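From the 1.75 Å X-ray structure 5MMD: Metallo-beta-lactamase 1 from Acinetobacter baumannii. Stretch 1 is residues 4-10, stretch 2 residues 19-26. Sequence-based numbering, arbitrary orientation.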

# COMPACT_ATOMS: atom_id res chain seq x y z
N GLU A 4 -13.17 18.47 -10.73
CA GLU A 4 -13.97 17.26 -10.62
C GLU A 4 -13.76 16.60 -9.25
O GLU A 4 -14.58 16.75 -8.34
CB GLU A 4 -13.63 16.29 -11.75
CG GLU A 4 -14.61 15.12 -11.89
OE1 GLU A 4 -16.76 14.95 -12.90
OE2 GLU A 4 -15.11 15.69 -14.16
N ILE A 5 -12.65 15.89 -9.10
CA ILE A 5 -12.45 15.00 -7.96
C ILE A 5 -11.80 15.73 -6.76
O ILE A 5 -10.98 16.64 -6.93
CB ILE A 5 -11.61 13.75 -8.37
CG1 ILE A 5 -10.12 14.07 -8.40
CG2 ILE A 5 -12.07 13.23 -9.75
CD1 ILE A 5 -9.27 12.94 -8.94
N PRO A 6 -12.19 15.35 -5.54
CA PRO A 6 -11.58 15.97 -4.37
C PRO A 6 -10.07 15.70 -4.25
O PRO A 6 -9.51 14.77 -4.83
CB PRO A 6 -12.32 15.32 -3.22
CG PRO A 6 -12.78 14.03 -3.73
CD PRO A 6 -12.97 14.17 -5.20
N GLY A 7 -9.43 16.56 -3.47
CA GLY A 7 -7.98 16.58 -3.38
C GLY A 7 -7.38 15.71 -2.29
O GLY A 7 -8.11 15.12 -1.49
N LEU A 8 -6.05 15.67 -2.29
CA LEU A 8 -5.28 14.90 -1.34
C LEU A 8 -5.65 15.25 0.10
O LEU A 8 -5.76 16.42 0.42
CB LEU A 8 -3.78 15.15 -1.55
CG LEU A 8 -2.79 14.40 -0.65
CD1 LEU A 8 -2.69 12.96 -1.08
CD2 LEU A 8 -1.40 15.07 -0.69
N GLU A 9 -5.79 14.24 0.94
CA GLU A 9 -5.97 14.44 2.38
C GLU A 9 -4.77 13.83 3.10
O GLU A 9 -4.27 12.79 2.70
CB GLU A 9 -7.25 13.78 2.87
CG GLU A 9 -8.48 14.36 2.31
CD GLU A 9 -9.71 13.47 2.53
OE1 GLU A 9 -10.67 13.63 1.74
OE2 GLU A 9 -9.71 12.62 3.47
N VAL A 10 -4.31 14.51 4.16
CA VAL A 10 -3.28 13.97 5.02
C VAL A 10 -3.69 14.07 6.48
O VAL A 10 -4.05 15.16 6.97
CB VAL A 10 -1.93 14.68 4.82
CG1 VAL A 10 -0.86 14.11 5.78
CG2 VAL A 10 -1.46 14.54 3.40
N LEU A 19 -1.60 9.08 7.42
CA LEU A 19 -2.38 8.45 6.35
C LEU A 19 -2.66 9.48 5.26
O LEU A 19 -3.17 10.57 5.55
CB LEU A 19 -3.68 7.91 6.91
CG LEU A 19 -4.75 7.38 5.96
CD1 LEU A 19 -4.47 5.98 5.58
CD2 LEU A 19 -6.10 7.45 6.62
N HIS A 20 -2.36 9.14 4.01
CA HIS A 20 -2.71 10.04 2.92
C HIS A 20 -3.82 9.36 2.09
O HIS A 20 -3.85 8.13 1.91
CB HIS A 20 -1.48 10.43 2.10
CG HIS A 20 -0.82 9.31 1.34
ND1 HIS A 20 -1.23 8.91 0.08
CD2 HIS A 20 0.28 8.57 1.62
CE1 HIS A 20 -0.48 7.91 -0.33
NE2 HIS A 20 0.48 7.72 0.57
N LYS A 21 -4.75 10.17 1.62
CA LYS A 21 -5.93 9.65 0.97
C LYS A 21 -6.12 10.45 -0.27
O LYS A 21 -6.09 11.68 -0.22
CB LYS A 21 -7.12 9.73 1.91
CG LYS A 21 -8.35 9.00 1.42
CD LYS A 21 -9.53 9.17 2.42
CE LYS A 21 -9.22 8.66 3.80
NZ LYS A 21 -9.05 7.16 3.88
N SER A 22 -6.25 9.77 -1.40
CA SER A 22 -6.44 10.47 -2.68
C SER A 22 -7.52 9.77 -3.47
O SER A 22 -7.85 8.63 -3.18
CB SER A 22 -5.14 10.51 -3.48
OG SER A 22 -4.64 9.23 -3.74
N TYR A 23 -8.07 10.47 -4.45
CA TYR A 23 -9.29 10.02 -5.11
C TYR A 23 -9.16 9.80 -6.63
O TYR A 23 -8.36 10.43 -7.30
CB TYR A 23 -10.42 11.02 -4.86
CG TYR A 23 -10.80 11.17 -3.41
CD1 TYR A 23 -10.06 11.99 -2.55
CD2 TYR A 23 -11.94 10.53 -2.90
CE1 TYR A 23 -10.43 12.14 -1.23
CE2 TYR A 23 -12.32 10.69 -1.55
CZ TYR A 23 -11.56 11.50 -0.73
OH TYR A 23 -11.89 11.67 0.61
N SER A 24 -10.00 8.91 -7.14
CA SER A 24 -10.20 8.79 -8.59
C SER A 24 -11.62 8.33 -8.89
O SER A 24 -12.21 7.59 -8.11
CB SER A 24 -9.20 7.79 -9.20
OG SER A 24 -9.32 7.75 -10.61
N ARG A 25 -12.14 8.72 -10.04
CA ARG A 25 -13.31 8.06 -10.58
C ARG A 25 -12.85 6.77 -11.24
O ARG A 25 -11.77 6.74 -11.83
CB ARG A 25 -14.06 8.98 -11.54
CG ARG A 25 -14.70 10.13 -10.76
CD ARG A 25 -15.63 11.01 -11.53
NE ARG A 25 -16.02 12.14 -10.69
CZ ARG A 25 -17.07 12.14 -9.87
NH1 ARG A 25 -17.87 11.07 -9.80
NH2 ARG A 25 -17.33 13.22 -9.13
N VAL A 26 -13.62 5.71 -11.08
CA VAL A 26 -13.31 4.42 -11.73
C VAL A 26 -14.57 3.82 -12.35
O VAL A 26 -15.55 3.59 -11.63
CB VAL A 26 -12.72 3.38 -10.73
CG1 VAL A 26 -12.34 2.12 -11.50
CG2 VAL A 26 -11.52 3.93 -9.90
O HOH W 1 -16.89 16.32 -9.06
O HOH W 2 -7.33 13.24 -4.54

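Residues 4-10 run antiparallel to strand 19-26, their end-to-end directions 169° apart, and the contact buries 610 Å² summed over both sides. Backbone pairing: Glu9 and Lys21 form the hydrogen-bonded pair of a short antiparallel ladder, Glu9 N donating to Lys21 O (2.8 Å, nearly straight at 169°) and Lys21 N to Glu9 O (2.9 Å). The next pair, Val10 and His20, is non-hydrogen-bonded, and its CA atoms lie 4.5 Å apart. Close CA-H...O contacts supplement the ladder: His20 CA to Glu9 O at 3.2 Å, Val10 CA to Leu19 O at 3.4 Å and Leu8 CA to Lys21 O at 3.5 Å.

Waters: toward Pro6 the stretches stand farther apart, with Pro6 CA and Tyr23 CA 6.4 Å from each other, and water takes over from direct pairing. Proline has no amide hydrogen to offer, but its carbonyl is free to accept: water 2 lies 2.7 Å from Pro6 O and accepts from Tyr23 N at 2.9 Å. Water 1 donates to Glu4 O (2.5 Å) and accepts from Arg25 NH2 (3.1 Å).

Aromatic and apolar packing: Tyr23, with 104 Å² covered, contributes the largest area of any residue here. Its CA-to-CB bond points toward the other stretch, and Pro6 CG sits over one ring face, 3.5 Å from the Tyr23 ring centroid and 14° off the normal, a CH-pi contact suited to the compact proline ring. Gly7 carries no side chain and brings its O to 3.8 Å from Tyr23 CE1, near the ring plane. Ile5 reaches across to the strand, its CD1 3.1 Å from Tyr23 O and its CG2 4.2 Å from Arg25 CG. On the side of the sheet shared by Val10 and His20, Val10 CG2 approaches His20 CB (4.3 Å). Leu8 starts away from the strand, but its end returns, placing Leu8 CD1 4.2 Å from both His20 CB and Ser22 CB.

Polar side chains: Glu9 and Lys21 share a sheet face, yet the end of Lys21 leads away and its NZ is hydrogen-bonded elsewhere in the structure. Glu9 instead extends to Tyr23, whose OH donates to Glu9 OE1 at 2.6 Å. At the far end, the long side chain of Arg25 brings its guanidinium close to Glu4. Their salt bridge is long, Glu4 OE1 to Arg25 NE 3.7 Å, and the oxygen lies well out of the guanidinium plane, so the attraction is between charges alone.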